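Local coordinates for glycerol-3-phosphate dehydrogenase [NAD(+)] (Dunaliella salina, PDB 6IUY), which joins a phosphatase domain to an NAD-dependent glycerol-3-phosphate dehydrogenase domain, enabling direct conversion of dihydroxyacetone phosphate to glycerol, at residues D41-T45 / M203-G207; S182-S186 / S209-A213; L407-N411 / S514-D519. All coordinates share one frame; numbering follows the deposited sequence.

Contact 1 of 3, residues D41-T45 / M203-G207; sequences DVDRT and MVGDG. With MG (magnesium ion), chain F.
D41 meets the 203-207 segment twice, by its backbone at the end of strand 201-205 and by its carboxylate at a shared magnesium ion. The contact joins the DxDx(T/V) signature of the haloacid dehalogenase (HAD) fold, D41, D43 and T45, to the loop bearing D206 that follows the neighbouring parallel strand. D41 N donates to V204 O at 2.9 Å in a nearly straight bond (170°). The thioether methyl of M203 closes in beside it, CE lying 3.4 Å from D41 N. With CG anti to the backbone N (chi1 174°), the D41 carboxylate is directed toward D206 and sets OD2 on the magnesium at 2.1 Å; OD1 is taken by a salt bridge to K185 and a weak hydrogen bond to a glycerol. D43 serves the metal through its main-chain O, also at 2.1 Å, while its carboxylate leads away from 203-207 and OD2 accepts from S51 N. From the other segment D206 supplies OD1 at 2.2 Å from the magnesium. These three oxygens crowd round one cation, whose charge probably offsets their mutual repulsion. The D41 and D206 side chains cross at about a right angle, yet their carboxylate planes are only 27° apart. R44 lays its CB against D206 OD2, the oxygen that does not ligate the metal, at 3.1 Å. Its guanidinium stands oblique to that carboxylate, with NH1 4.2 Å from OD2, too far for a salt bridge. The rotation of the T45 side chain is doubtful in the model; as built, its methyl CG2 lies beside the CA of G205, at 3.3 Å.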
loop_
_atom_site.group_PDB
_atom_site.type_symbol
_atom_site.label_atom_id
_atom_site.label_comp_id
_atom_site.label_asym_id
_atom_site.label_seq_id
_atom_site.Cartn_x
_atom_site.Cartn_y
_atom_site.Cartn_z
ATOM N N ASP A 41 -37.147 -4.280 27.722
ATOM C CA ASP A 41 -37.913 -5.385 28.279
ATOM C C ASP A 41 -39.006 -5.684 27.278
ATOM O O ASP A 41 -39.438 -4.780 26.573
ATOM C CB ASP A 41 -38.497 -5.032 29.648
ATOM C CG ASP A 41 -39.423 -6.117 30.194
ATOM O OD1 ASP A 41 -38.991 -7.287 30.337
ATOM O OD2 ASP A 41 -40.592 -5.790 30.459
ATOM N N VAL A 42 -39.437 -6.940 27.187
ATOM C CA VAL A 42 -40.514 -7.312 26.274
ATOM C C VAL A 42 -41.894 -7.002 26.852
ATOM O O VAL A 42 -42.619 -6.127 26.356
ATOM C CB VAL A 42 -40.451 -8.807 25.923
ATOM C CG1 VAL A 42 -41.712 -9.240 25.205
ATOM C CG2 VAL A 42 -39.235 -9.093 25.069
ATOM N N ASP A 43 -42.233 -7.717 27.924
ATOM C CA ASP A 43 -43.558 -7.656 28.540
ATOM C C ASP A 43 -43.959 -6.285 29.092
ATOM O O ASP A 43 -43.439 -5.823 30.113
ATOM C CB ASP A 43 -43.644 -8.704 29.650
ATOM C CG ASP A 43 -43.530 -10.118 29.113
ATOM O OD1 ASP A 43 -42.446 -10.730 29.249
ATOM O OD2 ASP A 43 -44.519 -10.602 28.530
ATOM N N ARG A 44 -44.901 -5.663 28.383
ATOM C CA ARG A 44 -45.531 -4.380 28.724
ATOM C C ARG A 44 -44.645 -3.151 28.493
ATOM O O ARG A 44 -45.012 -2.040 28.893
ATOM C CB ARG A 44 -46.034 -4.394 30.170
ATOM C CG ARG A 44 -47.286 -5.238 30.359
ATOM C CD ARG A 44 -47.782 -5.161 31.801
ATOM N NE ARG A 44 -48.454 -6.385 32.234
ATOM C CZ ARG A 44 -47.815 -7.502 32.570
ATOM N NH1 ARG A 44 -46.489 -7.556 32.513
ATOM N NH2 ARG A 44 -48.503 -8.570 32.956
ATOM N N THR A 45 -43.502 -3.333 27.831
ATOM C CA THR A 45 -42.753 -2.174 27.353
ATOM C C THR A 45 -42.706 -2.190 25.826
ATOM O O THR A 45 -42.871 -1.155 25.185
ATOM C CB THR A 45 -41.324 -2.120 27.916
ATOM O OG1 THR A 45 -40.433 -2.810 27.034
ATOM C CG2 THR A 45 -41.273 -2.727 29.301
ATOM N N MET A 203 -31.387 0.936 30.070
ATOM C CA MET A 203 -32.441 -0.064 30.232
ATOM C C MET A 203 -33.810 0.601 30.145
ATOM O O MET A 203 -34.073 1.601 30.824
ATOM C CB MET A 203 -32.305 -0.829 31.556
ATOM C CG MET A 203 -33.394 -1.910 31.766
ATOM S SD MET A 203 -33.094 -3.458 30.862
ATOM C CE MET A 203 -34.600 -3.640 29.914
ATOM N N VAL A 204 -34.681 0.043 29.306
ATOM C CA VAL A 204 -36.045 0.547 29.174
ATOM C C VAL A 204 -37.036 -0.559 29.509
ATOM O O VAL A 204 -37.035 -1.605 28.846
ATOM C CB VAL A 204 -36.336 1.066 27.750
ATOM C CG1 VAL A 204 -37.677 1.784 27.718
ATOM C CG2 VAL A 204 -35.222 1.988 27.278
ATOM N N GLY A 205 -37.872 -0.327 30.527
ATOM C CA GLY A 205 -38.865 -1.305 30.960
ATOM C C GLY A 205 -39.881 -0.849 32.009
ATOM O O GLY A 205 -39.856 0.292 32.479
ATOM N N ASP A 206 -40.782 -1.760 32.381
ATOM C CA ASP A 206 -41.859 -1.457 33.325
ATOM C C ASP A 206 -41.667 -2.095 34.710
ATOM O O ASP A 206 -41.958 -1.478 35.734
ATOM C CB ASP A 206 -43.214 -1.896 32.740
ATOM C CG ASP A 206 -43.270 -3.387 32.406
ATOM O OD1 ASP A 206 -42.296 -3.917 31.824
ATOM O OD2 ASP A 206 -44.301 -4.032 32.717
ATOM N N GLY A 207 -41.178 -3.329 34.742
ATOM C CA GLY A 207 -41.147 -4.096 35.976
ATOM C C GLY A 207 -40.017 -3.768 36.929
ATOM O O GLY A 207 -39.253 -2.820 36.710
HETATM MG MG MG F . -42.230 -6.128 31.802
#

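Contact 2 of 3, residues S182-S186 / S209-A213; sequences SHFKS and SDLEA
S186 and A213 bring the two backbones together, CA to CA 3.8 Å, where the first turn of helix 184-195 rests on helix 208-215. E212 reaches back across this junction: its CG is anti to the backbone N and the chain then bends at chi2 (-82°), turning the carboxylate toward the opening turn of the other helix. OE1 accepts from S186 N at 3.1 Å, on the syn side. OE2 takes S186 OG at 2.7 Å through its syn lone pair, and H183 ND1 at 3.2 Å from above the carboxylate plane. That last bond is bent (145°); the oxygen lies exactly in the imidazole plane at the ring edge, and ring and carboxylate are turned 68° apart. Three donors therefore grip one carboxylate beside H183, the N-cap residue, where the helix start would probably help to stabilise its negative charge. In this HAD-type domain the second half of the contact is K185, placed as the lysine of HAD phosphatases commonly is, paired with a metal-binding aspartate, here D41. K185 runs as an extended knob into a hole formed by S209, D210, E212 and A213. Its CB lies 4.0 Å from A213 CB, and CD passes S209 O at 3.4 Å. At the end of the chain NZ makes a salt bridge to D210 OD1 (2.6 Å) from the syn side, and a weak hydrogen bond to S209 OG at 3.3 Å. D210 is fixed at its other oxygen, OD2, by the backbone N of G207.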
loop_
_atom_site.group_PDB
_atom_site.type_symbol
_atom_site.label_atom_id
_atom_site.label_comp_id
_atom_site.label_asym_id
_atom_site.label_seq_id
_atom_site.Cartn_x
_atom_site.Cartn_y
_atom_site.Cartn_z
ATOM N N SER A 182 -34.045 -13.135 40.933
ATOM C CA SER A 182 -32.613 -12.916 41.104
ATOM C C SER A 182 -32.132 -11.703 40.285
ATOM O O SER A 182 -32.835 -10.690 40.182
ATOM C CB SER A 182 -31.830 -14.178 40.714
ATOM O OG SER A 182 -32.025 -14.519 39.348
ATOM N N HIS A 183 -30.940 -11.812 39.702
ATOM C CA HIS A 183 -30.338 -10.705 38.959
ATOM C C HIS A 183 -30.160 -11.012 37.469
ATOM O O HIS A 183 -29.039 -10.948 36.955
ATOM C CB HIS A 183 -28.973 -10.355 39.553
ATOM C CG HIS A 183 -28.974 -10.212 41.040
ATOM N ND1 HIS A 183 -29.292 -9.025 41.674
ATOM C CD2 HIS A 183 -28.681 -11.092 42.025
ATOM C CE1 HIS A 183 -29.202 -9.187 42.978
ATOM N NE2 HIS A 183 -28.832 -10.435 43.220
ATOM N N PHE A 184 -31.243 -11.345 36.775
ATOM C CA PHE A 184 -31.124 -11.827 35.403
ATOM C C PHE A 184 -30.725 -10.723 34.423
ATOM O O PHE A 184 -29.903 -10.938 33.526
ATOM C CB PHE A 184 -32.438 -12.465 34.945
ATOM C CG PHE A 184 -32.401 -12.989 33.529
ATOM C CD1 PHE A 184 -31.856 -14.230 33.248
ATOM C CD2 PHE A 184 -32.919 -12.246 32.484
ATOM C CE1 PHE A 184 -31.824 -14.719 31.947
ATOM C CE2 PHE A 184 -32.888 -12.728 31.184
ATOM C CZ PHE A 184 -32.340 -13.966 30.916
ATOM N N LYS A 185 -31.308 -9.542 34.602
ATOM C CA LYS A 185 -31.175 -8.485 33.616
ATOM C C LYS A 185 -29.906 -7.666 33.827
ATOM O O LYS A 185 -29.272 -7.235 32.862
ATOM C CB LYS A 185 -32.425 -7.599 33.630
ATOM C CG LYS A 185 -33.645 -8.337 33.075
ATOM C CD LYS A 185 -34.851 -7.456 32.864
ATOM C CE LYS A 185 -35.953 -8.273 32.232
ATOM N NZ LYS A 185 -37.145 -7.483 31.828
ATOM N N SER A 186 -29.523 -7.456 35.079
ATOM C CA SER A 186 -28.272 -6.771 35.349
ATOM C C SER A 186 -27.115 -7.640 34.868
ATOM O O SER A 186 -26.134 -7.128 34.341
ATOM C CB SER A 186 -28.122 -6.437 36.839
ATOM O OG SER A 186 -27.687 -7.554 37.598
ATOM N N SER A 209 -37.750 -6.122 37.544
ATOM C CA SER A 209 -36.614 -6.783 36.904
ATOM C C SER A 209 -35.812 -5.766 36.092
ATOM O O SER A 209 -34.601 -5.908 35.933
ATOM C CB SER A 209 -37.084 -7.935 36.007
ATOM O OG SER A 209 -38.008 -7.479 35.030
ATOM N N ASP A 210 -36.497 -4.736 35.595
ATOM C CA ASP A 210 -35.877 -3.724 34.742
ATOM C C ASP A 210 -35.090 -2.713 35.569
ATOM O O ASP A 210 -33.982 -2.306 35.204
ATOM C CB ASP A 210 -36.950 -3.026 33.911
ATOM C CG ASP A 210 -37.833 -4.013 33.162
ATOM O OD1 ASP A 210 -37.284 -4.930 32.510
ATOM O OD2 ASP A 210 -39.076 -3.878 33.221
ATOM N N LEU A 211 -35.676 -2.307 36.690
ATOM C CA LEU A 211 -34.989 -1.466 37.656
ATOM C C LEU A 211 -33.744 -2.171 38.131
ATOM O O LEU A 211 -32.699 -1.555 38.338
ATOM C CB LEU A 211 -35.893 -1.155 38.843
ATOM C CG LEU A 211 -35.213 -0.432 40.001
ATOM C CD1 LEU A 211 -34.811 0.962 39.552
ATOM C CD2 LEU A 211 -36.140 -0.377 41.204
ATOM N N GLU A 212 -33.869 -3.479 38.310
ATOM C CA GLU A 212 -32.759 -4.294 38.773
ATOM C C GLU A 212 -31.576 -4.202 37.810
ATOM O O GLU A 212 -30.419 -4.204 38.243
ATOM C CB GLU A 212 -33.211 -5.752 38.941
ATOM C CG GLU A 212 -32.199 -6.644 39.635
ATOM C CD GLU A 212 -31.116 -7.162 38.698
ATOM O OE1 GLU A 212 -31.447 -7.585 37.565
ATOM O OE2 GLU A 212 -29.936 -7.148 39.107
ATOM N N ALA A 213 -31.873 -4.109 36.510
ATOM C CA ALA A 213 -30.841 -4.017 35.470
ATOM C C ALA A 213 -29.806 -2.950 35.784
ATOM O O ALA A 213 -28.644 -3.125 35.466
ATOM C CB ALA A 213 -31.466 -3.748 34.118
#

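Contact 3 of 3, residues L407-N411 / S514-D519. With NAD (nicotinamide-adenine-dinucleotide), chain C.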
loop_
_atom_site.group_PDB
_atom_site.type_symbol
_atom_site.label_atom_id
_atom_site.label_comp_id
_atom_site.label_asym_id
_atom_site.label_seq_id
_atom_site.Cartn_x
_atom_site.Cartn_y
_atom_site.Cartn_z
ATOM N N LEU A 407 -11.640 12.977 6.196
ATOM C CA LEU A 407 -12.091 12.218 5.046
ATOM C C LEU A 407 -11.039 12.441 3.978
ATOM O O LEU A 407 -10.867 13.567 3.515
ATOM C CB LEU A 407 -13.477 12.665 4.574
ATOM C CG LEU A 407 -14.165 11.995 3.375
ATOM C CD1 LEU A 407 -15.632 12.369 3.376
ATOM C CD2 LEU A 407 -13.554 12.423 2.050
ATOM N N MET A 408 -10.339 11.374 3.604
ATOM C CA MET A 408 -9.247 11.453 2.624
ATOM C C MET A 408 -9.386 10.347 1.597
ATOM O O MET A 408 -9.614 9.192 1.962
ATOM C CB MET A 408 -7.897 11.339 3.314
ATOM C CG MET A 408 -7.675 12.354 4.395
ATOM S SD MET A 408 -7.074 13.898 3.709
ATOM C CE MET A 408 -7.990 15.096 4.702
ATOM N N GLY A 409 -9.290 10.690 0.318
ATOM C CA GLY A 409 -9.450 9.697 -0.728
ATOM C C GLY A 409 -9.062 10.264 -2.081
ATOM O O GLY A 409 -8.761 11.458 -2.200
ATOM N N ALA A 410 -9.032 9.411 -3.097
ATOM C CA ALA A 410 -8.786 9.862 -4.461
ATOM C C ALA A 410 -10.049 10.546 -4.961
ATOM O O ALA A 410 -10.961 9.885 -5.479
ATOM C CB ALA A 410 -8.403 8.689 -5.357
ATOM N N ASN A 411 -10.129 11.864 -4.774
ATOM C CA ASN A 411 -11.410 12.550 -4.919
ATOM C C ASN A 411 -11.446 13.818 -5.770
ATOM O O ASN A 411 -12.010 14.818 -5.306
ATOM C CB ASN A 411 -11.959 12.957 -3.541
ATOM C CG ASN A 411 -12.153 11.792 -2.587
ATOM O OD1 ASN A 411 -12.588 10.700 -2.975
ATOM N ND2 ASN A 411 -11.871 12.044 -1.307
ATOM N N SER A 514 -7.509 4.053 0.037
ATOM C CA SER A 514 -7.802 5.126 -0.894
ATOM C C SER A 514 -7.056 6.426 -0.584
ATOM O O SER A 514 -6.701 7.163 -1.498
ATOM C CB SER A 514 -9.311 5.389 -0.930
ATOM O OG SER A 514 -9.599 6.412 -1.867
ATOM N N CYS A 515 -6.817 6.705 0.690
ATOM C CA CYS A 515 -6.133 7.941 1.085
ATOM C C CYS A 515 -4.653 7.955 0.709
ATOM O O CYS A 515 -4.031 9.018 0.688
ATOM C CB CYS A 515 -6.252 8.156 2.599
ATOM S SG CYS A 515 -5.711 6.689 3.569
ATOM N N GLY A 516 -4.086 6.781 0.431
ATOM C CA GLY A 516 -2.664 6.664 0.152
ATOM C C GLY A 516 -2.349 6.582 -1.334
ATOM O O GLY A 516 -2.298 7.603 -2.018
ATOM N N VAL A 517 -2.137 5.369 -1.844
ATOM C CA VAL A 517 -1.748 5.217 -3.240
ATOM C C VAL A 517 -2.833 5.690 -4.205
ATOM O O VAL A 517 -2.525 6.265 -5.242
ATOM C CB VAL A 517 -1.388 3.751 -3.583
ATOM C CG1 VAL A 517 -0.901 3.667 -5.003
ATOM C CG2 VAL A 517 -0.296 3.260 -2.677
ATOM N N ALA A 518 -4.102 5.457 -3.887
ATOM C CA ALA A 518 -5.150 5.892 -4.799
ATOM C C ALA A 518 -5.097 7.422 -5.024
ATOM O O ALA A 518 -5.054 7.900 -6.159
ATOM C CB ALA A 518 -6.519 5.465 -4.279
ATOM N N ASP A 519 -5.065 8.186 -3.943
ATOM C CA ASP A 519 -5.065 9.652 -4.032
ATOM C C ASP A 519 -3.840 10.167 -4.792
ATOM O O ASP A 519 -3.939 11.081 -5.608
ATOM C CB ASP A 519 -5.109 10.266 -2.623
ATOM C CG ASP A 519 -5.494 11.749 -2.629
ATOM O OD1 ASP A 519 -5.791 12.294 -3.724
ATOM O OD2 ASP A 519 -5.508 12.370 -1.530
HETATM P PA NAD C . -11.074 25.709 -3.993
HETATM O O1A NAD C . -12.156 25.531 -4.976
HETATM O O2A NAD C . -9.715 25.204 -4.458
HETATM O O5B NAD C . -10.882 27.285 -3.629
HETATM C C5B NAD C . -11.971 28.204 -3.798
HETATM C C4B NAD C . -12.414 28.753 -2.418
HETATM O O4B NAD C . -11.471 29.504 -1.918
HETATM C C3B NAD C . -13.604 29.698 -2.604
HETATM O O3B NAD C . -14.779 29.140 -2.234
HETATM C C2B NAD C . -13.280 30.901 -1.698
HETATM O O2B NAD C . -14.501 31.240 -0.904
HETATM C C1B NAD C . -12.305 30.484 -0.964
HETATM N N9A NAD C . -11.526 31.575 -0.556
HETATM C C8A NAD C . -10.852 32.468 -1.317
HETATM N N7A NAD C . -10.250 33.340 -0.478
HETATM C C5A NAD C . -10.566 33.004 0.801
HETATM C C6A NAD C . -10.242 33.559 2.026
HETATM N N6A NAD C . -9.440 34.712 2.251
HETATM N N1A NAD C . -10.688 32.996 3.157
HETATM C C2A NAD C . -11.474 31.884 3.088
HETATM N N3A NAD C . -11.804 31.345 1.893
HETATM C C4A NAD C . -11.347 31.909 0.753
HETATM O O3 NAD C . -11.503 24.935 -2.654
HETATM P PN NAD C . -11.847 23.376 -2.501
HETATM O O1N NAD C . -11.904 22.694 -3.856
HETATM O O2N NAD C . -13.166 23.185 -1.788
HETATM O O5D NAD C . -10.651 22.719 -1.709
HETATM C C5D NAD C . -10.436 22.998 -0.338
HETATM C C4D NAD C . -9.689 21.797 0.259
HETATM O O4D NAD C . -10.157 20.669 -0.242
HETATM C C3D NAD C . -8.234 21.874 -0.158
HETATM O O3D NAD C . -7.462 21.658 0.921
HETATM C C2D NAD C . -8.052 20.732 -1.197
HETATM O O2D NAD C . -6.623 20.324 -1.162
HETATM C C1D NAD C . -8.891 19.819 -0.797
HETATM N N1N NAD C . -9.374 18.920 -1.826
HETATM C C2N NAD C . -9.753 19.362 -3.076
HETATM C C3N NAD C . -10.215 18.457 -4.031
HETATM C C7N NAD C . -10.604 18.989 -5.428
HETATM O O7N NAD C . -10.738 18.222 -6.361
HETATM N N7N NAD C . -10.818 20.405 -5.591
HETATM C C4N NAD C . -10.308 17.112 -3.747
HETATM C C5N NAD C . -9.958 16.665 -2.485
HETATM C C6N NAD C . -9.504 17.580 -1.535
#
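G409 and A410 lead the chain off strand 404-408 across the first turns of helix 514-526, with CA atoms 4.2 Å apart at G409 and C515 and 3.8 Å apart at A410 and D519. The helix is widened here into a pi-type turn over 514-518. A410 N donates to S514 OG at 3.3 Å in a fairly straight bond (163°). S514 presents that oxygen because OG stands anti to its backbone N (chi1 -178°), and OG is also weakly bonded to E423 O. Either side of this bond small groups meet: M408 CB touches C515 CB at 3.7 Å, and A410 CB lies 3.9 Å from A518 CB, with A518 O slightly nearer at 3.5 Å. The missing side chain of G409 matters, since a CB would crowd S514 OG. D519 brings its carboxylate up to the same glycine, CG 3.3 Å from G409 O. Both groups are acceptors; K380 reconciles them, forming a salt bridge with D519 OD2 and a weak hydrogen bond to G409 O, while K464 is a long, weak ion partner of OD1. Replacing D519 by an alanine is likely to leave the K380 amine without its charged mate and freer to turn, in a pocket where both lysines contact dihydroxyacetone phosphate. N411 carries the loop to the cofactor, its O 3.3 Å from C4N of the nicotinamide. The contact ties the Rossmann-type NAD-binding domain to the helical C-terminal domain: L407 and M408 pair with strands 374-377 and 422-427, W267 of helix 266-282 packs on L407 and N411, and A485, L492 and R489 of the second subunit pack against A410, V517 and A518.

Contacts 1 and 2 touch in the phosphatase domain, their centres 11 Å apart. Their four segments alternate along the chain, and K185 NZ of contact 2 is salt-bridged to both D41 of contact 1 and D210, linking helix 184-195 to the magnesium site. D210 adds a second join: its OD1 lies 3.1 Å from D41 CB. Contact 3 belongs to the dehydrogenase domain, beside the nicotinamide and dihydroxyacetone phosphate. Its centre is 47 Å from that of contact 1 and 48 Å from that of contact 2, and nearest atoms of contacts 1 and 3 remain about 33 Å apart. The two sites lie on opposite sides of the chain's centre.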